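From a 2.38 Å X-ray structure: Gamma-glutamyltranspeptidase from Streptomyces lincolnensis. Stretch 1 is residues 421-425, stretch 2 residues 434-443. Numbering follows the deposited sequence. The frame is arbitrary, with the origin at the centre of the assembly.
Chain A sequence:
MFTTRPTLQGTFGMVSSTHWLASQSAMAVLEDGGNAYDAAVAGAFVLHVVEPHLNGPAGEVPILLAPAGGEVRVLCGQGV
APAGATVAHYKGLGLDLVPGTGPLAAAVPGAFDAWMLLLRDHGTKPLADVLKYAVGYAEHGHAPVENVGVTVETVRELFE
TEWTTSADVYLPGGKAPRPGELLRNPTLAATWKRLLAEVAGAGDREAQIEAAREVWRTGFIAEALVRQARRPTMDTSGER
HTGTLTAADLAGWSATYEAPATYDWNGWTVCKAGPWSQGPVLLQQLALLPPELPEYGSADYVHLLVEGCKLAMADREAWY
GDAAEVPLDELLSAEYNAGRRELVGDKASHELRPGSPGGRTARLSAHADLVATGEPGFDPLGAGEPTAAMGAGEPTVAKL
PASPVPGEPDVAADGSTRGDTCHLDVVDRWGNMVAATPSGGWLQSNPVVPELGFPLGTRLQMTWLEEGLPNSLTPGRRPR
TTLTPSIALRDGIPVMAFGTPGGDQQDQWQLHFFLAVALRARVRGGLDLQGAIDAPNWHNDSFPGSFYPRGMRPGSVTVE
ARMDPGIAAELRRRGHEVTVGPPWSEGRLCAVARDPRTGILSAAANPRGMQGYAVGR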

# COMPACT_ATOMS: atom_id res chain seq x y z
N THR A 421 3.50 -20.11 -6.52
CA THR A 421 3.80 -19.86 -5.11
C THR A 421 3.29 -18.48 -4.63
O THR A 421 3.21 -17.52 -5.41
CB THR A 421 5.31 -20.02 -4.87
OG1 THR A 421 5.70 -21.35 -5.26
CG2 THR A 421 5.68 -19.76 -3.42
N CYS A 422 2.95 -18.42 -3.35
CA CYS A 422 2.68 -17.17 -2.62
C CYS A 422 3.70 -16.93 -1.52
O CYS A 422 4.52 -17.80 -1.21
CB CYS A 422 1.28 -17.24 -2.01
SG CYS A 422 0.01 -17.63 -3.22
N HIS A 423 3.65 -15.75 -0.92
CA HIS A 423 4.44 -15.46 0.28
C HIS A 423 3.75 -14.50 1.22
O HIS A 423 3.00 -13.63 0.78
CB HIS A 423 5.82 -14.91 -0.08
CG HIS A 423 6.78 -14.93 1.06
ND1 HIS A 423 6.96 -13.86 1.91
CD2 HIS A 423 7.59 -15.91 1.52
CE1 HIS A 423 7.86 -14.19 2.83
NE2 HIS A 423 8.24 -15.43 2.62
N LEU A 424 3.98 -14.66 2.52
CA LEU A 424 3.60 -13.65 3.49
C LEU A 424 4.62 -13.56 4.64
O LEU A 424 5.22 -14.58 5.02
CB LEU A 424 2.17 -13.86 4.00
CG LEU A 424 1.88 -14.83 5.13
CD1 LEU A 424 0.44 -14.68 5.57
CD2 LEU A 424 2.14 -16.26 4.69
N ASP A 425 4.82 -12.34 5.14
CA ASP A 425 5.65 -12.07 6.33
C ASP A 425 4.81 -11.31 7.33
O ASP A 425 3.99 -10.49 6.93
CB ASP A 425 6.82 -11.15 6.00
CG ASP A 425 7.69 -11.68 4.91
OD1 ASP A 425 8.41 -12.66 5.19
OD2 ASP A 425 7.68 -11.11 3.80
N VAL A 434 7.53 -13.94 11.45
CA VAL A 434 7.23 -15.15 10.69
C VAL A 434 7.45 -14.88 9.19
O VAL A 434 7.18 -13.79 8.71
CB VAL A 434 5.82 -15.67 11.02
CG1 VAL A 434 4.74 -14.76 10.47
CG2 VAL A 434 5.63 -17.09 10.54
N ALA A 435 7.97 -15.86 8.46
CA ALA A 435 8.12 -15.78 7.00
C ALA A 435 7.75 -17.13 6.41
O ALA A 435 8.37 -18.14 6.76
CB ALA A 435 9.55 -15.40 6.61
N ALA A 436 6.76 -17.15 5.53
CA ALA A 436 6.24 -18.41 4.98
C ALA A 436 6.10 -18.30 3.49
O ALA A 436 5.69 -17.26 2.98
CB ALA A 436 4.90 -18.76 5.60
N THR A 437 6.41 -19.39 2.79
CA THR A 437 6.33 -19.45 1.34
C THR A 437 5.37 -20.58 0.98
O THR A 437 5.81 -21.66 0.66
CB THR A 437 7.73 -19.68 0.75
OG1 THR A 437 8.59 -18.60 1.14
CG2 THR A 437 7.72 -19.75 -0.77
N PRO A 438 4.04 -20.33 1.07
CA PRO A 438 3.10 -21.39 0.71
C PRO A 438 2.87 -21.52 -0.79
O PRO A 438 2.88 -20.53 -1.51
CB PRO A 438 1.81 -20.98 1.42
CG PRO A 438 1.89 -19.50 1.45
CD PRO A 438 3.34 -19.18 1.66
N SER A 439 2.65 -22.75 -1.23
CA SER A 439 2.59 -23.07 -2.65
C SER A 439 1.92 -24.41 -2.86
O SER A 439 1.60 -25.11 -1.90
CB SER A 439 4.01 -23.11 -3.22
OG SER A 439 4.01 -23.33 -4.62
N GLY A 440 1.72 -24.76 -4.13
CA GLY A 440 1.19 -26.06 -4.52
C GLY A 440 -0.31 -26.18 -4.34
O GLY A 440 -0.92 -25.43 -3.57
N GLY A 441 -0.90 -27.15 -5.04
CA GLY A 441 -2.34 -27.35 -5.02
C GLY A 441 -3.05 -26.29 -5.84
O GLY A 441 -4.20 -25.96 -5.56
N TRP A 442 -2.35 -25.77 -6.85
CA TRP A 442 -2.91 -24.77 -7.74
C TRP A 442 -3.86 -25.39 -8.74
O TRP A 442 -3.85 -26.61 -8.96
CB TRP A 442 -1.82 -23.95 -8.46
CG TRP A 442 -0.71 -24.71 -9.12
CD1 TRP A 442 -0.81 -25.57 -10.16
CD2 TRP A 442 0.68 -24.63 -8.79
NE1 TRP A 442 0.44 -26.04 -10.51
CE2 TRP A 442 1.37 -25.48 -9.67
CE3 TRP A 442 1.41 -23.91 -7.83
CZ2 TRP A 442 2.75 -25.66 -9.62
CZ3 TRP A 442 2.80 -24.08 -7.78
CH2 TRP A 442 3.45 -24.94 -8.67
N LEU A 443 -4.70 -24.55 -9.35
CA LEU A 443 -5.85 -25.02 -10.13
C LEU A 443 -5.53 -25.69 -11.46
O LEU A 443 -6.34 -26.46 -11.95
CB LEU A 443 -6.84 -23.88 -10.39
CG LEU A 443 -6.44 -22.67 -11.27
CD1 LEU A 443 -6.64 -22.89 -12.78
CD2 LEU A 443 -7.22 -21.44 -10.85

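Where two antiparallel segments run side by side, the backbone fixes the spacing and each side chain is seen in a rotamer that meets, or clears, the neighbouring chain. Residues 421-425 and 434-443 of this gamma-glutamyltranspeptidase are a compact example. Their touching parts run 161° apart in direction and bury 505 Å² between them, counting both sides. The register descends one residue at a time, from T421 beside S439 to D425 beside A435.

L424 and A436 form the hydrogen-bonded pair of the sheet. L424 N donates to A436 O at 3.1 Å, and A436 N returns a bond to L424 O at 3.0 Å, both nearly straight, although the position of A436 O is less certain, because it lies too close to a neighbour in the model. D425 and A435 form the neighbouring non-hydrogen-bonded pair, and here the CA atoms draw in to 4.5 Å; D425 CA lies 3.3 Å from V434 O in a CA-H...O contact. Beyond the strand the ladder persists in altered form. C422 N donates to P438 O at 2.8 Å, but proline has no amide hydrogen to give back, so C422 O, 3.4 Å from P438 N, receives no reciprocal bond there. It has instead a CA-H...O contact with T437 CA at 3.5 Å.

The side chains can be read against this framework. L424 and A436 share one face of the sheet. The p rotamer of L424, with chi2 t, carries CD2 to 3.8 Å from A436 CB and, in a looser contact, 4.4 Å from P438 CD, so that a single methyl meets both the alanine methyl and P438 CD. The proline ring, puckered C-gamma endo, also places CG 4.2 Å from C422 CB, an apolar contact beside the C422 N bond. On the face shared by D425 and A435, the m rotamer of D425 brings OD1 to within 3.3 Å of A435 CB; the methyl offers this carboxylate no hydrogen bond, and the contact is simply one of packing.

H423 is t at chi1, with chi2 near -93°, which brings the end of the side chain nearer to the other stretch, although its CA-to-CB bond points sideways. One face of the imidazole lies against A436 O, while T437 OG1 sits at its edge, near the ring plane. The approach of H423 NE2 to A436 O, 3.2 Å, has too poor an angle for a hydrogen bond, and the ring is modelled too tightly against its neighbours for its finer distances to carry weight.

In the m rotamer of T421, OG1 reaches S439 OG at 2.7 Å, a hydrogen bond in which either hydroxyl could be the donor, while CG2 comes close to T437 CG2, at 3.3 Å, tight for two methyls. T437 is also m, and S439 meets T421 from a t rotamer, its OG hydrogen-bonded elsewhere in the structure as well. The contact lapses at G440 and G441, both at positive phi, a region that favours glycine, and resumes at W442, whose CA-to-CB bond points toward the first stretch; its p rotamer (chi1 49°, chi2 64°) leaves CZ3 4.2 Å from T421 N.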